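Local atomic coordinates of histidine utilization repressor (Pseudomonas syringae pv. tomato, PDB entry 2PKH), a protein that probably represses the histidine utilization operon by binding its hutP region when inducer is absent, and is seen here as its C-terminal UTRA domain. Residues Val51-Val62 with Gln126-Pro136. Residues are numbered along the deposited sequence; the frame is centred on the assembly and turned at random.
Sequences VQIEDRFVNAQV and QPVTAARLIHP. With EDO (1,2-ethanediol), chain N.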
# COMPACT_ATOMS: atom_id res chain seq x y z
N VAL B 51 14.57 -11.16 -15.41
CA VAL B 51 14.22 -10.14 -14.39
C VAL B 51 13.97 -10.72 -13.04
O VAL B 51 14.00 -10.00 -12.04
CB VAL B 51 13.04 -9.23 -14.80
CG1 VAL B 51 13.40 -8.40 -16.10
CG2 VAL B 51 11.80 -10.04 -15.08
N GLN B 52 13.69 -12.03 -12.98
CA GLN B 52 13.35 -12.65 -11.65
C GLN B 52 13.60 -14.11 -11.68
O GLN B 52 13.29 -14.71 -12.67
CB GLN B 52 11.86 -12.53 -11.41
CG GLN B 52 11.49 -12.73 -9.95
CD GLN B 52 10.00 -12.90 -9.75
OE1 GLN B 52 9.41 -13.77 -10.30
NE2 GLN B 52 9.40 -12.02 -9.00
N ILE B 53 14.16 -14.67 -10.60
CA ILE B 53 14.06 -16.10 -10.38
C ILE B 53 12.98 -16.32 -9.31
O ILE B 53 13.06 -15.77 -8.23
CB ILE B 53 15.42 -16.76 -9.91
CG1 ILE B 53 16.56 -16.38 -10.87
CG2 ILE B 53 15.34 -18.31 -9.97
CD1 ILE B 53 17.93 -17.06 -10.44
N GLU B 54 11.95 -17.11 -9.60
CA GLU B 54 10.88 -17.27 -8.58
C GLU B 54 11.03 -18.73 -8.12
O GLU B 54 10.80 -19.62 -8.93
CB GLU B 54 9.52 -17.15 -9.27
CG GLU B 54 8.30 -17.61 -8.45
CD GLU B 54 6.99 -17.79 -9.31
OE1 GLU B 54 5.84 -17.63 -8.79
OE2 GLU B 54 7.13 -18.08 -10.50
N ASP B 55 11.44 -18.95 -6.86
CA ASP B 55 11.63 -20.30 -6.30
C ASP B 55 10.48 -20.47 -5.34
O ASP B 55 10.45 -19.75 -4.34
CB ASP B 55 12.92 -20.33 -5.48
CG ASP B 55 13.45 -21.76 -5.32
OD1 ASP B 55 12.85 -22.68 -5.97
OD2 ASP B 55 14.42 -21.96 -4.53
N ARG B 56 9.51 -21.31 -5.69
CA ARG B 56 8.19 -21.33 -5.05
C ARG B 56 7.86 -22.69 -4.53
O ARG B 56 8.04 -23.68 -5.25
CB ARG B 56 7.08 -20.91 -6.07
CG ARG B 56 5.63 -20.98 -5.48
CD ARG B 56 4.58 -20.25 -6.33
NE ARG B 56 4.83 -18.80 -6.54
CZ ARG B 56 4.51 -17.83 -5.69
NH1 ARG B 56 3.96 -18.10 -4.50
NH2 ARG B 56 4.81 -16.57 -6.01
N PHE B 57 7.34 -22.75 -3.33
CA PHE B 57 6.90 -24.03 -2.76
C PHE B 57 5.42 -23.96 -2.38
O PHE B 57 4.95 -22.89 -1.94
CB PHE B 57 7.75 -24.32 -1.51
CG PHE B 57 9.24 -24.31 -1.80
CD1 PHE B 57 9.95 -25.51 -1.96
CD2 PHE B 57 9.93 -23.07 -1.96
CE1 PHE B 57 11.32 -25.47 -2.27
CE2 PHE B 57 11.27 -23.04 -2.27
CZ PHE B 57 11.96 -24.26 -2.48
N VAL B 58 4.70 -25.10 -2.52
CA VAL B 58 3.24 -25.14 -2.52
C VAL B 58 2.78 -26.37 -1.78
O VAL B 58 3.30 -27.48 -1.95
CB VAL B 58 2.61 -25.14 -3.98
CG1 VAL B 58 1.11 -25.20 -3.92
CG2 VAL B 58 3.14 -23.94 -4.87
N ASN B 59 1.83 -26.13 -0.91
CA ASN B 59 1.27 -27.17 -0.13
C ASN B 59 0.49 -28.05 -1.09
O ASN B 59 -0.48 -27.59 -1.73
CB ASN B 59 0.29 -26.61 0.91
CG ASN B 59 -0.57 -27.71 1.47
OD1 ASN B 59 -1.74 -27.78 1.15
ND2 ASN B 59 0.05 -28.67 2.18
N ALA B 60 0.99 -29.25 -1.26
CA ALA B 60 0.35 -30.28 -2.10
C ALA B 60 -1.16 -30.53 -1.81
O ALA B 60 -1.89 -30.85 -2.73
CB ALA B 60 1.16 -31.54 -2.00
N GLN B 61 -1.62 -30.36 -0.56
CA GLN B 61 -3.04 -30.62 -0.24
C GLN B 61 -3.96 -29.55 -0.78
O GLN B 61 -5.08 -29.87 -1.09
CB GLN B 61 -3.31 -30.72 1.27
CG GLN B 61 -2.24 -31.45 2.05
CD GLN B 61 -2.34 -32.95 1.94
OE1 GLN B 61 -3.21 -33.59 2.58
NE2 GLN B 61 -1.44 -33.54 1.17
N VAL B 62 -3.46 -28.30 -0.89
CA VAL B 62 -4.27 -27.15 -1.30
C VAL B 62 -4.38 -27.08 -2.80
O VAL B 62 -5.44 -26.71 -3.34
CB VAL B 62 -3.65 -25.80 -0.77
CG1 VAL B 62 -4.34 -24.57 -1.35
CG2 VAL B 62 -3.75 -25.71 0.72
N GLN B 126 -4.61 -21.16 6.53
CA GLN B 126 -3.72 -22.19 5.97
C GLN B 126 -2.68 -21.54 5.04
O GLN B 126 -3.07 -20.83 4.12
CB GLN B 126 -4.53 -23.18 5.14
CG GLN B 126 -3.72 -24.44 4.60
CD GLN B 126 -4.63 -25.47 4.03
OE1 GLN B 126 -5.65 -25.12 3.44
NE2 GLN B 126 -4.27 -26.74 4.12
N PRO B 127 -1.37 -21.81 5.25
CA PRO B 127 -0.35 -21.33 4.30
C PRO B 127 -0.51 -22.11 3.03
O PRO B 127 -0.75 -23.35 3.08
CB PRO B 127 0.97 -21.74 4.96
CG PRO B 127 0.64 -21.87 6.40
CD PRO B 127 -0.73 -22.53 6.37
N VAL B 128 -0.50 -21.42 1.91
CA VAL B 128 -0.70 -22.07 0.65
C VAL B 128 0.66 -22.24 -0.03
O VAL B 128 0.94 -23.29 -0.66
CB VAL B 128 -1.60 -21.20 -0.28
CG1 VAL B 128 -1.56 -21.71 -1.75
CG2 VAL B 128 -3.09 -21.14 0.22
N THR B 129 1.47 -21.18 0.06
CA THR B 129 2.68 -21.14 -0.73
C THR B 129 3.73 -20.20 -0.09
O THR B 129 3.38 -19.29 0.66
CB THR B 129 2.34 -20.72 -2.21
OG1 THR B 129 3.53 -20.75 -2.99
CG2 THR B 129 1.70 -19.26 -2.24
N ALA B 130 5.02 -20.46 -0.33
CA ALA B 130 6.09 -19.59 0.11
C ALA B 130 7.05 -19.48 -1.06
O ALA B 130 7.29 -20.49 -1.76
CB ALA B 130 6.80 -20.20 1.33
N ALA B 131 7.57 -18.27 -1.33
CA ALA B 131 8.42 -18.08 -2.53
C ALA B 131 9.64 -17.24 -2.17
O ALA B 131 9.56 -16.36 -1.32
CB ALA B 131 7.63 -17.39 -3.69
N ARG B 132 10.71 -17.44 -2.89
CA ARG B 132 11.93 -16.67 -2.68
C ARG B 132 12.17 -16.07 -4.01
O ARG B 132 12.33 -16.78 -5.01
CB ARG B 132 13.08 -17.64 -2.33
CG ARG B 132 14.41 -16.96 -2.02
CD ARG B 132 15.48 -18.01 -1.78
NE ARG B 132 16.66 -17.32 -1.23
CZ ARG B 132 17.65 -16.90 -1.97
NH1 ARG B 132 17.63 -17.13 -3.28
NH2 ARG B 132 18.68 -16.25 -1.43
N LEU B 133 12.09 -14.74 -4.11
CA LEU B 133 12.14 -14.13 -5.46
C LEU B 133 13.37 -13.25 -5.52
O LEU B 133 13.57 -12.38 -4.64
CB LEU B 133 10.88 -13.26 -5.68
CG LEU B 133 9.51 -13.87 -5.30
CD1 LEU B 133 8.60 -12.68 -5.13
CD2 LEU B 133 9.14 -14.64 -6.52
N ILE B 134 14.24 -13.47 -6.47
CA ILE B 134 15.47 -12.66 -6.50
C ILE B 134 15.48 -11.91 -7.81
O ILE B 134 15.21 -12.50 -8.86
CB ILE B 134 16.75 -13.52 -6.12
CG1 ILE B 134 18.06 -12.75 -6.40
CG2 ILE B 134 16.77 -14.86 -6.86
CD1 ILE B 134 19.28 -13.46 -5.53
N HIS B 135 15.73 -10.60 -7.72
CA HIS B 135 15.65 -9.75 -8.89
C HIS B 135 16.99 -9.06 -9.05
O HIS B 135 17.52 -8.62 -8.05
CB HIS B 135 14.61 -8.65 -8.69
CG HIS B 135 13.31 -9.13 -8.16
ND1 HIS B 135 12.21 -9.38 -8.96
CD2 HIS B 135 12.94 -9.46 -6.90
CE1 HIS B 135 11.19 -9.74 -8.21
NE2 HIS B 135 11.61 -9.81 -6.96
N PRO B 136 17.50 -8.93 -10.31
CA PRO B 136 18.62 -7.95 -10.42
C PRO B 136 18.20 -6.51 -10.02
O PRO B 136 17.18 -6.01 -10.44
CB PRO B 136 19.02 -8.04 -11.89
CG PRO B 136 18.38 -9.37 -12.43
CD PRO B 136 17.12 -9.48 -11.64
C1 EDO N . 4.83 -13.03 -11.01
O1 EDO N . 4.74 -12.77 -12.41
C2 EDO N . 6.22 -13.62 -10.76
O2 EDO N . 6.33 -14.01 -9.37
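Val62, in the turn after strand 49-59, packs back against Val128. Its CG1 lies 4.0 Å from Val128 CG2, and the two side chains cross at about a right angle. The other branch, CG2, sits 3.4 Å from Gln126 OE1, against the amide end of that side chain. Val128 also belongs to the backbone ladder, since its O accepts the N-H of Asn59. Val128 and Thr129 form a classic beta bulge opposite Thr121 on the neighbouring strand. Strands 49-59 and 126-136 are the central antiparallel pair of the UTRA domain sheet. At the other end, with CG anti to the backbone N (chi1 -162°) and the chain extended, the Gln52 amide runs out alongside the His135 ring, their planes 60° apart. NE2 of Gln52 is also 3.6 Å from Leu133 CD2. Its OE1 weakly accepts from an ethanediol, probably from the crystallisation liquor. Midway, Arg56 NH1 donates to Thr129 OG1 (3.1 Å) close to the guanidinium plane. Ala131 CB lies over one face of the guanidinium, toward its rim. Arg56 NE is held by Glu54 OE1 at 2.7 Å in a salt bridge. Thr129 OG1 in turn donates to Phe57 O, which also accepts from Ala130 N.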